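Local coordinates for protein alpha-pyrone synthesis polyketide synthase-like Pks18 (Mycobacterium tuberculosis, PDB 1TED) that probably makes tri- and tetraketide alpha-pyrones by extending medium- and long-chain acyl-CoA starters with malonyl-CoA, as a homodimeric type III polyketide synthase, at residues 199-204 against 347-352; 309-314 against 372-377. All coordinates share one frame; numbering follows the deposited sequence.

Contact 1. Residues 199-204 against 347-352; sequences VVCIEL and MLSVSL
Glu-203 and Cys-201, on the same face of strand 196-204, meet Ser-349 and Val-350 in the first turn of helix 349-361, a buried interface of the thiolase fold that joins its N-terminal and C-terminal halves beside the active site. The polar part is one short bond. Ser-349 OG donates to Glu-203 OE1 at 2.5 Å, arriving nearly along the axis of that C-O bond. The serine hydroxyl lies between its own backbone N and carbonyl carbon (chi1 58°), where it can reach over to the strand. Glu-203 OE2 accepts from Ser-143 N and also bonds Thr-144 OG1, and this fixes the rotation of a buried carboxylate. The packing is carried by Val-350: its CG2 branch lies 4.0 Å from Cys-201 CB and rests against Cys-201 O at 3.4 Å. Leu-348 crosses the Glu-203 chain at about a right angle; its side chain also touches a bound myristic acid and lies about 4 Å from that of Cys-175, the likely nucleophile. Before the helix, the peptide of Met-347 brings its O to 3.4 Å from Glu-203 CB. The backbone N of Met-347 ties back into the helix, donating to Ser-351 OG at 2.9 Å, with an N-H...O angle of 153°.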
loop_
_atom_site.group_PDB
_atom_site.type_symbol
_atom_site.label_atom_id
_atom_site.label_comp_id
_atom_site.label_asym_id
_atom_site.label_seq_id
_atom_site.Cartn_x
_atom_site.Cartn_y
_atom_site.Cartn_z
ATOM N N VAL A 199 12.521 -1.666 -5.400
ATOM C CA VAL A 199 11.480 -2.410 -4.695
ATOM C C VAL A 199 12.072 -3.019 -3.430
ATOM O O VAL A 199 13.123 -3.659 -3.464
ATOM C CB VAL A 199 10.875 -3.526 -5.585
ATOM C CG1 VAL A 199 9.851 -4.330 -4.799
ATOM C CG2 VAL A 199 10.198 -2.905 -6.775
ATOM N N VAL A 200 11.394 -2.815 -2.308
ATOM C CA VAL A 200 11.891 -3.318 -1.042
ATOM C C VAL A 200 10.803 -4.031 -0.250
ATOM O O VAL A 200 9.754 -3.458 0.049
ATOM C CB VAL A 200 12.491 -2.149 -0.190
ATOM C CG1 VAL A 200 13.012 -2.661 1.132
ATOM C CG2 VAL A 200 13.620 -1.474 -0.954
ATOM N N CYS A 201 11.056 -5.299 0.060
ATOM C CA CYS A 201 10.133 -6.097 0.846
ATOM C C CYS A 201 10.861 -6.363 2.161
ATOM O O CYS A 201 11.978 -6.872 2.171
ATOM C CB CYS A 201 9.805 -7.399 0.119
ATOM S SG CYS A 201 9.077 -7.169 -1.527
ATOM N N ILE A 202 10.235 -5.990 3.268
ATOM C CA ILE A 202 10.840 -6.157 4.582
ATOM C C ILE A 202 9.812 -6.807 5.494
ATOM O O ILE A 202 8.701 -6.303 5.665
ATOM C CB ILE A 202 11.277 -4.780 5.160
ATOM C CG1 ILE A 202 11.740 -4.928 6.611
ATOM C CG2 ILE A 202 10.134 -3.783 5.047
ATOM C CD1 ILE A 202 13.149 -5.469 6.762
ATOM N N GLU A 203 10.175 -7.932 6.084
ATOM C CA GLU A 203 9.227 -8.623 6.925
ATOM C C GLU A 203 9.852 -9.003 8.257
ATOM O O GLU A 203 10.852 -9.725 8.316
ATOM C CB GLU A 203 8.707 -9.849 6.171
ATOM C CG GLU A 203 7.192 -10.019 6.195
ATOM C CD GLU A 203 6.418 -8.941 5.431
ATOM O OE1 GLU A 203 6.515 -8.890 4.185
ATOM O OE2 GLU A 203 5.703 -8.153 6.082
ATOM N N LEU A 204 9.259 -8.483 9.325
ATOM C CA LEU A 204 9.726 -8.728 10.682
ATOM C C LEU A 204 8.647 -9.367 11.537
ATOM O O LEU A 204 7.969 -8.689 12.316
ATOM C CB LEU A 204 10.174 -7.415 11.327
ATOM C CG LEU A 204 11.655 -7.059 11.205
ATOM C CD1 LEU A 204 12.131 -7.280 9.792
ATOM C CD2 LEU A 204 11.860 -5.610 11.643
ATOM N N MET A 347 9.247 -16.006 5.284
ATOM C CA MET A 347 9.457 -14.583 5.520
ATOM C C MET A 347 8.472 -13.754 4.711
ATOM O O MET A 347 8.775 -12.646 4.279
ATOM C CB MET A 347 10.888 -14.192 5.152
ATOM C CG MET A 347 11.963 -15.017 5.835
ATOM S SD MET A 347 13.442 -14.970 4.819
ATOM C CE MET A 347 14.658 -15.002 5.994
ATOM N N LEU A 348 7.289 -14.316 4.499
ATOM C CA LEU A 348 6.232 -13.633 3.774
ATOM C C LEU A 348 6.661 -13.148 2.379
ATOM O O LEU A 348 7.243 -13.919 1.613
ATOM C CB LEU A 348 5.710 -12.475 4.639
ATOM C CG LEU A 348 4.716 -12.860 5.750
ATOM C CD1 LEU A 348 5.099 -14.168 6.389
ATOM C CD2 LEU A 348 4.647 -11.772 6.797
ATOM N N SER A 349 6.381 -11.884 2.059
ATOM C CA SER A 349 6.710 -11.322 0.749
ATOM C C SER A 349 8.152 -11.499 0.306
ATOM O O SER A 349 8.433 -11.617 -0.879
ATOM C CB SER A 349 6.364 -9.833 0.711
ATOM O OG SER A 349 7.041 -9.115 1.728
ATOM N N VAL A 350 9.061 -11.523 1.268
ATOM C CA VAL A 350 10.484 -11.644 0.993
ATOM C C VAL A 350 10.948 -12.971 0.389
ATOM O O VAL A 350 11.860 -12.993 -0.442
ATOM C CB VAL A 350 11.281 -11.418 2.298
ATOM C CG1 VAL A 350 12.760 -11.649 2.059
ATOM C CG2 VAL A 350 11.014 -10.017 2.831
ATOM N N SER A 351 10.318 -14.067 0.811
ATOM C CA SER A 351 10.706 -15.408 0.382
ATOM C C SER A 351 10.818 -15.671 -1.111
ATOM O O SER A 351 11.763 -16.312 -1.568
ATOM C CB SER A 351 9.780 -16.434 1.023
ATOM O OG SER A 351 9.894 -16.366 2.434
ATOM N N LEU A 352 9.864 -15.179 -1.878
ATOM C CA LEU A 352 9.913 -15.393 -3.308
ATOM C C LEU A 352 11.227 -14.845 -3.873
ATOM O O LEU A 352 11.835 -15.454 -4.745
ATOM C CB LEU A 352 8.702 -14.714 -3.959
ATOM C CG LEU A 352 8.174 -15.292 -5.271
ATOM C CD1 LEU A 352 8.067 -16.802 -5.168
ATOM C CD2 LEU A 352 6.811 -14.670 -5.582
#

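Contact 2. Residues 309-314 against 372-377; sequences LWAIHP and GVAFAF
At the C-terminal-half edge of the mixed sheet, strands 310-312 and 370-378 are parallel neighbours linked by a helical beta-alpha-beta crossover, and strand 310-312, outermost within the chain, leads directly into His-313, probably the histidine of the family's Cys-His-Asn triad. The backbone bonds alternate between the strands: Ala-311 N donates to Val-373 O at 2.9 Å, and Ala-311 O accepts from Phe-375 N. His-313 N then continues the ladder to Phe-375 O at 2.9 Å, whereas Val-373 N reaches Leu-309 O only weakly. Trp-310, Val-373, Ile-312 and Phe-375 share one face. There Trp-310 CZ3 packs on Val-373 CB at 3.6 Å, the two side chains running alongside each other. The Phe-375 ring leans across to the outer strand, its CG between the backbone N and the carbonyl carbon (chi1 59°), and its CZ meets Ile-312 CG1 at 3.7 Å. On the opposite face Ala-311 CB touches Ala-374 CB at 3.5 Å. Past the last bridge, His-313 CB rests on Ala-376 CB at 3.4 Å, while the imidazole extends to Cys-175 and Asn-346. Helix 317-327 packs on the aromatic face, helix 349-361 reaches the alanine face through Val-355, and strand 382-390 bonds antiparallel to the other edge of 370-378.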
loop_
_atom_site.group_PDB
_atom_site.type_symbol
_atom_site.label_atom_id
_atom_site.label_comp_id
_atom_site.label_asym_id
_atom_site.label_seq_id
_atom_site.Cartn_x
_atom_site.Cartn_y
_atom_site.Cartn_z
ATOM N N LEU A 309 12.703 -24.212 -13.701
ATOM C CA LEU A 309 12.562 -23.318 -12.543
ATOM C C LEU A 309 11.132 -22.969 -12.162
ATOM O O LEU A 309 10.380 -22.363 -12.927
ATOM C CB LEU A 309 13.307 -21.988 -12.752
ATOM C CG LEU A 309 14.785 -21.945 -13.150
ATOM C CD1 LEU A 309 15.217 -20.501 -13.351
ATOM C CD2 LEU A 309 15.621 -22.617 -12.084
ATOM N N TRP A 310 10.775 -23.352 -10.951
ATOM C CA TRP A 310 9.478 -23.052 -10.406
ATOM C C TRP A 310 9.754 -22.378 -9.073
ATOM O O TRP A 310 10.107 -23.029 -8.092
ATOM C CB TRP A 310 8.658 -24.328 -10.228
ATOM C CG TRP A 310 8.139 -24.868 -11.537
ATOM C CD1 TRP A 310 8.709 -25.839 -12.315
ATOM C CD2 TRP A 310 6.968 -24.429 -12.241
ATOM N NE1 TRP A 310 7.967 -26.028 -13.456
ATOM C CE2 TRP A 310 6.894 -25.175 -13.435
ATOM C CE3 TRP A 310 5.976 -23.475 -11.977
ATOM C CZ2 TRP A 310 5.864 -24.997 -14.369
ATOM C CZ3 TRP A 310 4.950 -23.297 -12.909
ATOM C CH2 TRP A 310 4.906 -24.058 -14.088
ATOM N N ALA A 311 9.634 -21.057 -9.058
ATOM C CA ALA A 311 9.855 -20.281 -7.841
ATOM C C ALA A 311 8.535 -20.229 -7.080
ATOM O O ALA A 311 7.801 -19.233 -7.117
ATOM C CB ALA A 311 10.345 -18.861 -8.187
ATOM N N ILE A 312 8.235 -21.329 -6.402
ATOM C CA ILE A 312 7.015 -21.448 -5.629
ATOM C C ILE A 312 7.217 -20.829 -4.258
ATOM O O ILE A 312 8.164 -21.173 -3.555
ATOM C CB ILE A 312 6.626 -22.927 -5.454
ATOM C CG1 ILE A 312 6.395 -23.565 -6.832
ATOM C CG2 ILE A 312 5.399 -23.041 -4.552
ATOM C CD1 ILE A 312 6.144 -25.058 -6.788
ATOM N N HIS A 313 6.335 -19.911 -3.877
ATOM C CA HIS A 313 6.458 -19.288 -2.573
ATOM C C HIS A 313 6.595 -20.345 -1.480
ATOM O O HIS A 313 5.679 -21.136 -1.254
ATOM C CB HIS A 313 5.249 -18.421 -2.248
ATOM C CG HIS A 313 5.255 -17.930 -0.837
ATOM N ND1 HIS A 313 6.237 -17.091 -0.353
ATOM C CD2 HIS A 313 4.494 -18.270 0.229
ATOM C CE1 HIS A 313 6.087 -16.943 0.951
ATOM N NE2 HIS A 313 5.036 -17.649 1.328
ATOM N N PRO A 314 7.741 -20.360 -0.779
ATOM C CA PRO A 314 7.970 -21.336 0.293
ATOM C C PRO A 314 7.314 -20.935 1.608
ATOM O O PRO A 314 7.988 -20.688 2.599
ATOM C CB PRO A 314 9.490 -21.395 0.380
ATOM C CG PRO A 314 9.896 -19.990 0.030
ATOM C CD PRO A 314 8.974 -19.613 -1.097
ATOM N N GLY A 372 11.247 -19.348 -16.262
ATOM C CA GLY A 372 10.605 -19.766 -15.037
ATOM C C GLY A 372 9.321 -19.046 -14.696
ATOM O O GLY A 372 8.999 -17.998 -15.256
ATOM N N VAL A 373 8.577 -19.645 -13.777
ATOM C CA VAL A 373 7.332 -19.084 -13.299
ATOM C C VAL A 373 7.448 -18.983 -11.785
ATOM O O VAL A 373 7.895 -19.921 -11.114
ATOM C CB VAL A 373 6.116 -19.989 -13.604
ATOM C CG1 VAL A 373 4.869 -19.379 -12.967
ATOM C CG2 VAL A 373 5.934 -20.174 -15.132
ATOM N N ALA A 374 7.067 -17.833 -11.252
ATOM C CA ALA A 374 7.098 -17.632 -9.819
ATOM C C ALA A 374 5.685 -17.253 -9.404
ATOM O O ALA A 374 4.953 -16.616 -10.169
ATOM C CB ALA A 374 8.070 -16.524 -9.460
ATOM N N PHE A 375 5.280 -17.687 -8.218
ATOM C CA PHE A 375 3.968 -17.326 -7.717
ATOM C C PHE A 375 3.898 -17.498 -6.220
ATOM O O PHE A 375 4.660 -18.262 -5.639
ATOM C CB PHE A 375 2.840 -18.115 -8.411
ATOM C CG PHE A 375 2.940 -19.610 -8.266
ATOM C CD1 PHE A 375 2.606 -20.233 -7.076
ATOM C CD2 PHE A 375 3.345 -20.393 -9.338
ATOM C CE1 PHE A 375 2.674 -21.614 -6.957
ATOM C CE2 PHE A 375 3.417 -21.773 -9.224
ATOM C CZ PHE A 375 3.080 -22.384 -8.033
ATOM N N ALA A 376 2.991 -16.746 -5.608
ATOM C CA ALA A 376 2.778 -16.781 -4.174
ATOM C C ALA A 376 1.292 -16.557 -3.948
ATOM O O ALA A 376 0.540 -16.320 -4.905
ATOM C CB ALA A 376 3.594 -15.698 -3.497
ATOM N N PHE A 377 0.876 -16.616 -2.685
ATOM C CA PHE A 377 -0.533 -16.463 -2.345
ATOM C C PHE A 377 -0.829 -15.307 -1.404
ATOM O O PHE A 377 -0.256 -15.206 -0.321
ATOM C CB PHE A 377 -1.043 -17.781 -1.758
ATOM C CG PHE A 377 -0.795 -18.957 -2.652
ATOM C CD1 PHE A 377 -1.582 -19.169 -3.773
ATOM C CD2 PHE A 377 0.290 -19.802 -2.425
ATOM C CE1 PHE A 377 -1.295 -20.203 -4.666
ATOM C CE2 PHE A 377 0.594 -20.842 -3.311
ATOM C CZ PHE A 377 -0.199 -21.043 -4.435
#

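In the fold
Both contacts are buried, and helix 349-361 connects them: Ser-349 and Val-350 face strand 196-204 in contact 1, while Ser-351 and Leu-352, in the same turn, reach residues 309-314 of contact 2. Just before the helix, Leu-348 O lies 3.3 Å from His-313 CE1. Contact 1, close to the centre of the chain, joins strand to helix across the two halves through side chains, with a carboxylate-hydroxyl bond at its heart. Contact 2 stays within the C-terminal half and is a backbone ladder with apolar side chains on both faces. The two approach the probable active-site Cys-175 from different elements, contact 1 with Leu-348 beside the bound fatty acid and contact 2 with His-313.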